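Local coordinates for alpha-glucosidase (Bacteroides thetaiotaomicron, PDB 5XFM), which hydrolyses beta-L-arabinopyranosides and alpha-galactosides as a bifunctional glycoside hydrolase of family 97, at residues E211-L223 with G407-I419. The protein carries 1 engineered substitution. Sequence-based numbering, arbitrary orientation.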
ATOM      1  N   GLU A 211       0.388  -9.207  -4.978  1.00 16.31           N
ATOM      2  CA  GLU A 211      -0.809 -10.037  -5.011  1.00 15.93           C
ATOM      3  C   GLU A 211      -2.013  -9.213  -4.576  1.00 20.06           C
ATOM      4  O   GLU A 211      -1.883  -8.268  -3.787  1.00 19.75           O
ATOM      5  CB  GLU A 211      -0.650 -11.271  -4.114  1.00 11.39           C
ATOM      6  CG  GLU A 211      -0.839 -10.985  -2.636  1.00 22.48           C
ATOM      7  CD  GLU A 211      -0.743 -12.224  -1.770  1.00 21.08           C
ATOM      8  OE1 GLU A 211      -1.015 -13.332  -2.276  1.00 10.73           O
ATOM      9  OE2 GLU A 211      -0.390 -12.079  -0.576  1.00 17.19           O
ATOM     10  N   THR A 212      -3.187  -9.571  -5.084  1.00 18.91           N
ATOM     11  CA  THR A 212      -4.402  -8.863  -4.701  1.00 19.30           C
ATOM     12  C   THR A 212      -5.600  -9.799  -4.585  1.00 20.24           C
ATOM     13  O   THR A 212      -5.576 -10.930  -5.085  1.00 16.84           O
ATOM     14  CB  THR A 212      -4.731  -7.747  -5.705  1.00 17.94           C
ATOM     15  OG1 THR A 212      -5.811  -6.951  -5.202  1.00 16.41           O
ATOM     16  CG2 THR A 212      -5.116  -8.341  -7.053  1.00 15.66           C
ATOM     17  N   GLY A 213      -6.657  -9.310  -3.940  1.00 17.64           N
ATOM     18  CA  GLY A 213      -7.862 -10.092  -3.759  1.00 13.86           C
ATOM     19  C   GLY A 213      -7.707 -11.120  -2.662  1.00 17.86           C
ATOM     20  O   GLY A 213      -8.343 -12.172  -2.689  1.00 21.12           O
ATOM     21  N   VAL A 214      -6.864 -10.810  -1.681  1.00 19.33           N
ATOM     22  CA  VAL A 214      -6.771 -11.637  -0.486  1.00 18.74           C
ATOM     23  C   VAL A 214      -7.817 -11.233   0.546  1.00 23.79           C
ATOM     24  O   VAL A 214      -7.846 -10.090   1.013  1.00 25.18           O
ATOM     25  CB  VAL A 214      -5.380 -11.555   0.160  1.00 19.68           C
ATOM     26  CG1 VAL A 214      -5.366 -12.298   1.501  1.00 16.22           C
ATOM     27  CG2 VAL A 214      -4.321 -12.084  -0.795  1.00 17.03           C
ATOM     28  N   ASP A 215      -8.685 -12.177   0.889  1.00 22.25           N
ATOM     29  CA  ASP A 215      -9.678 -11.945   1.921  1.00 18.53           C
ATOM     30  C   ASP A 215      -9.707 -13.136   2.849  1.00 21.11           C
ATOM     31  O   ASP A 215      -8.728 -13.872   2.948  1.00 24.77           O
ATOM     32  CB  ASP A 215     -11.066 -11.684   1.318  1.00 27.64           C
ATOM     33  CG  ASP A 215     -11.488 -12.741   0.298  1.00 27.96           C
ATOM     34  OD1 ASP A 215     -11.219 -13.947   0.502  1.00 24.00           O
ATOM     35  OD2 ASP A 215     -12.107 -12.354  -0.715  1.00 34.45           O
ATOM     36  N   SER A 216     -10.848 -13.360   3.485  1.00 17.20           N
ATOM     37  CA  SER A 216     -10.975 -14.416   4.480  1.00 18.86           C
ATOM     38  C   SER A 216     -10.741 -15.820   3.909  1.00 20.81           C
ATOM     39  O   SER A 216     -10.531 -16.771   4.658  1.00 22.23           O
ATOM     40  CB  SER A 216     -12.348 -14.328   5.160  1.00 18.97           C
ATOM     41  OG  SER A 216     -13.396 -14.619   4.260  1.00 30.74           O
ATOM     42  N   ARG A 217     -10.797 -15.952   2.585  1.00 28.85           N
ATOM     43  CA  ARG A 217     -10.707 -17.265   1.948  1.00 26.31           C
ATOM     44  C   ARG A 217      -9.271 -17.736   1.687  1.00 23.45           C
ATOM     45  O   ARG A 217      -9.063 -18.799   1.114  1.00 21.29           O
ATOM     46  CB  ARG A 217     -11.506 -17.266   0.640  1.00 23.88           C
ATOM     47  CG  ARG A 217     -13.011 -17.416   0.862  1.00 33.48           C
ATOM     48  CD  ARG A 217     -13.831 -17.014  -0.351  1.00 36.71           C
ATOM     49  NE  ARG A 217     -13.708 -15.590  -0.652  1.00 43.67           N
ATOM     50  CZ  ARG A 217     -14.017 -15.042  -1.825  1.00 50.81           C
ATOM     51  NH1 ARG A 217     -14.468 -15.800  -2.820  1.00 46.37           N
ATOM     52  NH2 ARG A 217     -13.872 -13.735  -2.007  1.00 43.48           N
ATOM     53  N   TYR A 218      -8.279 -16.970   2.126  1.00 19.77           N
ATOM     54  CA  TYR A 218      -6.895 -17.377   1.914  1.00 18.68           C
ATOM     55  C   TYR A 218      -5.985 -16.745   2.958  1.00 22.56           C
ATOM     56  O   TYR A 218      -6.439 -16.021   3.842  1.00 26.82           O
ATOM     57  CB  TYR A 218      -6.434 -16.983   0.512  1.00 19.90           C
ATOM     58  CG  TYR A 218      -5.542 -17.982  -0.210  1.00 19.32           C
ATOM     59  CD1 TYR A 218      -6.083 -19.110  -0.820  1.00 17.48           C
ATOM     60  CD2 TYR A 218      -4.175 -17.763  -0.338  1.00 17.36           C
ATOM     61  CE1 TYR A 218      -5.293 -20.010  -1.512  1.00 16.44           C
ATOM     62  CE2 TYR A 218      -3.366 -18.663  -1.032  1.00 23.55           C
ATOM     63  CZ  TYR A 218      -3.933 -19.785  -1.618  1.00 26.40           C
ATOM     64  OH  TYR A 218      -3.144 -20.683  -2.308  1.00 14.96           O
ATOM     65  N   CYS A 219      -4.693 -17.021   2.838  1.00 18.04           N
ATOM     66  CA  CYS A 219      -3.690 -16.375   3.666  1.00 20.72           C
ATOM     67  C   CYS A 219      -3.030 -15.270   2.851  1.00 19.78           C
ATOM     68  O   CYS A 219      -3.132 -15.257   1.625  1.00 17.39           O
ATOM     69  CB  CYS A 219      -2.647 -17.391   4.133  1.00 19.18           C
ATOM     70  SG  CYS A 219      -1.777 -18.196   2.760  1.00 18.57           S
ATOM     71  N   GLY A 220      -2.365 -14.341   3.528  1.00 22.58           N
ATOM     72  CA  GLY A 220      -1.522 -13.377   2.844  1.00 19.49           C
ATOM     73  C   GLY A 220      -0.225 -14.077   2.485  1.00 17.54           C
ATOM     74  O   GLY A 220       0.264 -14.897   3.257  1.00 15.92           O
ATOM     75  N   SER A 221       0.329 -13.785   1.314  1.00 15.74           N
ATOM     76  CA  SER A 221       1.571 -14.436   0.914  1.00 20.22           C
ATOM     77  C   SER A 221       2.708 -13.433   0.761  1.00 17.33           C
ATOM     78  O   SER A 221       2.499 -12.221   0.837  1.00 15.43           O
ATOM     79  CB  SER A 221       1.376 -15.218  -0.386  1.00 18.63           C
ATOM     80  OG  SER A 221       0.635 -16.403  -0.155  1.00 16.42           O
ATOM     81  N   ARG A 222       3.908 -13.956   0.539  1.00 13.59           N
ATOM     82  CA  ARG A 222       5.100 -13.127   0.395  1.00 16.66           C
ATOM     83  C   ARG A 222       6.084 -13.829  -0.541  1.00 19.31           C
ATOM     84  O   ARG A 222       5.781 -14.905  -1.061  1.00 20.33           O
ATOM     85  CB  ARG A 222       5.754 -12.881   1.747  1.00 17.39           C
ATOM     86  CG  ARG A 222       6.477 -14.099   2.261  1.00 17.11           C
ATOM     87  CD  ARG A 222       7.040 -13.901   3.634  1.00 22.30           C
ATOM     88  NE  ARG A 222       7.752 -15.097   4.052  1.00 19.45           N
ATOM     89  CZ  ARG A 222       7.173 -16.132   4.639  1.00 20.13           C
ATOM     90  NH1 ARG A 222       5.870 -16.110   4.867  1.00 25.54           N
ATOM     91  NH2 ARG A 222       7.893 -17.190   4.982  1.00 23.55           N
ATOM     92  N   LEU A 223       7.246 -13.226  -0.776  1.00 15.12           N
ATOM     93  CA  LEU A 223       8.274 -13.903  -1.566  1.00 18.76           C
ATOM     94  C   LEU A 223       9.308 -14.576  -0.667  1.00 16.97           C
ATOM     95  O   LEU A 223       9.683 -14.040   0.388  1.00 15.52           O
ATOM     96  CB  LEU A 223       8.969 -12.931  -2.534  1.00 19.28           C
ATOM     97  CG  LEU A 223       8.183 -12.494  -3.776  1.00 18.60           C
ATOM     98  CD1 LEU A 223       9.069 -11.740  -4.765  1.00 14.36           C
ATOM     99  CD2 LEU A 223       7.493 -13.673  -4.442  1.00 14.92           C
ATOM    100  N   GLY A 407      -0.416 -11.172  12.094  1.00 18.60           N
ATOM    101  CA  GLY A 407       0.351 -11.722  10.991  1.00 16.98           C
ATOM    102  C   GLY A 407      -0.484 -12.026   9.763  1.00 16.81           C
ATOM    103  O   GLY A 407      -1.547 -11.440   9.569  1.00 18.94           O
ATOM    104  N   ASP A 408      -0.027 -12.962   8.938  1.00 19.75           N
ATOM    105  CA  ASP A 408      -0.605 -13.152   7.612  1.00 13.68           C
ATOM    106  C   ASP A 408      -1.498 -14.379   7.514  1.00 14.48           C
ATOM    107  O   ASP A 408      -2.032 -14.676   6.448  1.00 16.33           O
ATOM    108  CB  ASP A 408       0.519 -13.248   6.561  1.00 12.62           C
ATOM    109  CG  ASP A 408       0.937 -11.887   6.007  1.00 15.99           C
ATOM    110  OD1 ASP A 408       0.191 -10.899   6.177  1.00 13.67           O
ATOM    111  OD2 ASP A 408       2.022 -11.805   5.388  1.00 16.96           O
ATOM    112  N   LYS A 409      -1.651 -15.099   8.619  1.00 17.08           N
ATOM    113  CA  LYS A 409      -2.472 -16.300   8.606  1.00 16.05           C
ATOM    114  C   LYS A 409      -3.930 -15.986   8.276  1.00 23.16           C
ATOM    115  O   LYS A 409      -4.428 -14.899   8.590  1.00 15.73           O
ATOM    116  CB  LYS A 409      -2.373 -17.023   9.942  1.00 16.70           C
ATOM    117  CG  LYS A 409      -1.046 -17.718  10.160  1.00 16.21           C
ATOM    118  CD  LYS A 409      -0.981 -18.363  11.533  1.00 24.10           C
ATOM    119  CE  LYS A 409       0.241 -19.261  11.668  1.00 20.25           C
ATOM    120  NZ  LYS A 409       0.438 -19.679  13.083  1.00 20.64           N
ATOM    121  N   GLN A 410      -4.604 -16.960   7.669  1.00 16.28           N
ATOM    122  CA  GLN A 410      -5.986 -16.821   7.232  1.00 19.24           C
ATOM    123  C   GLN A 410      -6.913 -16.407   8.391  1.00 20.53           C
ATOM    124  O   GLN A 410      -7.876 -15.685   8.187  1.00 22.98           O
ATOM    125  CB  GLN A 410      -6.455 -18.133   6.573  1.00 21.65           C
ATOM    126  CG  GLN A 410      -7.944 -18.176   6.224  1.00 26.20           C
ATOM    127  CD  GLN A 410      -8.323 -19.331   5.314  1.00 19.37           C
ATOM    128  OE1 GLN A 410      -7.747 -20.415   5.384  1.00 22.92           O
ATOM    129  NE2 GLN A 410      -9.336 -19.115   4.483  1.00 19.53           N
ATOM    130  N   GLU A 411      -6.611 -16.879   9.595  1.00 19.40           N
ATOM    131  CA  GLU A 411      -7.287 -16.479  10.838  1.00 27.02           C
ATOM    132  C   GLU A 411      -7.269 -14.946  11.047  1.00 21.11           C
ATOM    133  O   GLU A 411      -8.254 -14.318  11.491  1.00 23.65           O
ATOM    134  CB  GLU A 411      -6.618 -17.211  12.009  1.00 17.57           C
ATOM    135  CG  GLU A 411      -7.116 -16.876  13.390  1.00 33.27           C
ATOM    136  CD  GLU A 411      -6.715 -17.938  14.406  1.00 33.29           C
ATOM    137  OE1 GLU A 411      -6.834 -19.141  14.082  1.00 29.48           O
ATOM    138  OE2 GLU A 411      -6.275 -17.570  15.519  1.00 33.14           O
ATOM    139  N   THR A 412      -6.136 -14.348  10.705  1.00 14.42           N
ATOM    140  CA  THR A 412      -5.967 -12.919  10.832  1.00 14.79           C
ATOM    141  C   THR A 412      -6.728 -12.217   9.721  1.00 16.24           C
ATOM    142  O   THR A 412      -7.338 -11.166   9.948  1.00 16.88           O
ATOM    143  CB  THR A 412      -4.478 -12.516  10.802  1.00 22.77           C
ATOM    144  OG1 THR A 412      -3.732 -13.404  11.639  1.00 13.74           O
ATOM    145  CG2 THR A 412      -4.294 -11.083  11.303  1.00 17.34           C
ATOM    146  N   MET A 413      -6.691 -12.790   8.518  1.00 20.13           N
ATOM    147  CA  MET A 413      -7.492 -12.277   7.403  1.00 15.07           C
ATOM    148  C   MET A 413      -8.970 -12.237   7.795  1.00 14.38           C
ATOM    149  O   MET A 413      -9.683 -11.249   7.531  1.00 19.00           O
ATOM    150  CB  MET A 413      -7.306 -13.136   6.146  1.00 19.85           C
ATOM    151  CG  MET A 413      -5.871 -13.213   5.635  1.00 21.49           C
ATOM    152  SD  MET A 413      -5.182 -11.585   5.281  1.00 25.14           S
ATOM    153  CE  MET A 413      -4.030 -11.445   6.647  1.00 18.96           C
ATOM    154  N   ARG A 414      -9.416 -13.320   8.428  1.00 10.73           N
ATOM    155  CA  ARG A 414     -10.779 -13.422   8.934  1.00 20.29           C
ATOM    156  C   ARG A 414     -11.054 -12.256   9.861  1.00 18.17           C
ATOM    157  O   ARG A 414     -12.104 -11.603   9.757  1.00 17.93           O
ATOM    158  CB  ARG A 414     -11.001 -14.751   9.662  1.00 18.02           C
ATOM    159  CG  ARG A 414     -11.172 -15.943   8.738  1.00 19.26           C
ATOM    160  CD  ARG A 414     -11.275 -17.250   9.518  1.00 24.71           C
ATOM    161  NE  ARG A 414     -11.306 -18.410   8.626  1.00 33.15           N
ATOM    162  CZ  ARG A 414     -10.499 -19.462   8.729  1.00 30.06           C
ATOM    163  NH1 ARG A 414      -9.591 -19.511   9.692  1.00 35.43           N
ATOM    164  NH2 ARG A 414     -10.601 -20.469   7.873  1.00 34.86           N
ATOM    165  N   LEU A 415     -10.092 -11.974  10.743  1.00 16.39           N
ATOM    166  CA  LEU A 415     -10.275 -10.869  11.680  1.00 15.35           C
ATOM    167  C   LEU A 415     -10.384  -9.495  10.977  1.00 17.95           C
ATOM    168  O   LEU A 415     -11.299  -8.714  11.278  1.00 20.64           O
ATOM    169  CB  LEU A 415      -9.134 -10.856  12.689  1.00 22.66           C
ATOM    170  CG  LEU A 415      -9.233  -9.808  13.795  1.00 20.32           C
ATOM    171  CD1 LEU A 415     -10.530  -9.974  14.587  1.00 13.62           C
ATOM    172  CD2 LEU A 415      -8.033  -9.924  14.695  1.00 13.20           C
ATOM    173  N   TYR A 416      -9.460  -9.205  10.056  1.00 15.91           N
ATOM    174  CA  TYR A 416      -9.501  -7.973   9.257  1.00 18.16           C
ATOM    175  C   TYR A 416     -10.866  -7.753   8.629  1.00 20.39           C
ATOM    176  O   TYR A 416     -11.478  -6.675   8.751  1.00 21.57           O
ATOM    177  CB  TYR A 416      -8.461  -7.992   8.123  1.00 17.57           C
ATOM    178  CG  TYR A 416      -7.025  -7.697   8.505  1.00 21.89           C
ATOM    179  CD1 TYR A 416      -6.621  -6.414   8.867  1.00 19.13           C
ATOM    180  CD2 TYR A 416      -6.058  -8.696   8.445  1.00 20.11           C
ATOM    181  CE1 TYR A 416      -5.303  -6.148   9.199  1.00 13.93           C
ATOM    182  CE2 TYR A 416      -4.744  -8.438   8.770  1.00 16.53           C
ATOM    183  CZ  TYR A 416      -4.370  -7.167   9.145  1.00 17.44           C
ATOM    184  OH  TYR A 416      -3.053  -6.930   9.468  1.00 23.10           O
ATOM    185  N   GLU A 417     -11.322  -8.782   7.919  1.00 18.59           N
ATOM    186  CA  GLU A 417     -12.565  -8.684   7.175  1.00 17.61           C
ATOM    187  C   GLU A 417     -13.775  -8.499   8.090  1.00 17.72           C
ATOM    188  O   GLU A 417     -14.577  -7.595   7.871  1.00 21.40           O
ATOM    189  CB  GLU A 417     -12.744  -9.916   6.290  1.00 11.84           C
ATOM    190  CG  GLU A 417     -13.998  -9.910   5.456  1.00 19.03           C
ATOM    191  CD  GLU A 417     -14.078 -11.125   4.549  1.00 24.74           C
ATOM    192  OE1 GLU A 417     -13.451 -11.101   3.465  1.00 16.94           O
ATOM    193  OE2 GLU A 417     -14.744 -12.111   4.928  1.00 23.81           O
ATOM    194  N   ASP A 418     -13.896  -9.335   9.120  1.00 16.59           N
ATOM    195  CA  ASP A 418     -15.021  -9.219  10.053  1.00 23.86           C
ATOM    196  C   ASP A 418     -15.067  -7.843  10.744  1.00 20.32           C
ATOM    197  O   ASP A 418     -16.152  -7.276  10.953  1.00 18.00           O
ATOM    198  CB  ASP A 418     -14.969 -10.340  11.099  1.00 19.56           C
ATOM    199  CG  ASP A 418     -15.128 -11.723  10.482  1.00 21.19           C
ATOM    200  OD1 ASP A 418     -15.508 -11.809   9.296  1.00 31.66           O
ATOM    201  OD2 ASP A 418     -14.905 -12.728  11.186  1.00 19.65           O
ATOM    202  N   ILE A 419     -13.897  -7.307  11.084  1.00 17.26           N
ATOM    203  CA  ILE A 419     -13.839  -5.978  11.683  1.00 22.55           C
ATOM    204  C   ILE A 419     -14.372  -4.950  10.691  1.00 23.47           C
ATOM    205  O   ILE A 419     -15.210  -4.106  11.043  1.00 21.43           O
ATOM    206  CB  ILE A 419     -12.409  -5.589  12.109  1.00 19.99           C
ATOM    207  CG1 ILE A 419     -11.978  -6.387  13.337  1.00 15.60           C
ATOM    208  CG2 ILE A 419     -12.325  -4.106  12.412  1.00 18.91           C
ATOM    209  CD1 ILE A 419     -10.498  -6.224  13.673  1.00 17.97           C
TER
HETATM  210  O   HOH W   1       2.963 -14.168   4.410  1.00 19.06           O
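Gln410 and Glu417 grip the type I beta turn Asp215-Tyr218. The turn belongs to a loop of the N-terminal beta-sandwich domain, and helix 410-425 belongs to the TIM barrel, so the contact joins the two domains. Gln410 NE2 donates to Ser216 O at 2.6 Å, and the bond is nearly straight (171°). The acceptor lies in the amide plane. Gln410 stretches out to the turn, its CG anti to the backbone N (chi1 173°), and CG also rests over the centre of one face of the Arg414 guanidinium. With an alanine in place of Gln410, Ser216 O would probably lose this donor, and a gap would be likely to open beside the turn. Two helical turns beyond Gln410, Glu417 reaches the start of the beta turn. Ser216 OG donates to Glu417 OE2 at 2.9 Å, meeting it from above the carboxylate plane, while Ser216 N makes a weak bond to Glu417 OE1. Met413, between them in sequence, packs on the loop beside these bonds. Its CG packs against Tyr218 O at 3.4 Å, and its bent chain brings SD to Val214 CG1. Just before the helix, one residue ahead of the N-cap Lys409, Asp408 O accepts from Gly220 N at 3.0 Å, in the carbonyl plane. A water bridges Gly220 O and Asp408 OD2, an oxygen that also bonds Tyr173. Behind the first shell, Asp215 shapes the turn. Its OD1 accepts from Arg217 N in an Asx turn, and its OD2 forms a salt bridge with Arg217 NH2. The bridge is likely to offset part of the repulsion between Asp215 OD2 and Glu417 OE1, 4.6 Å apart.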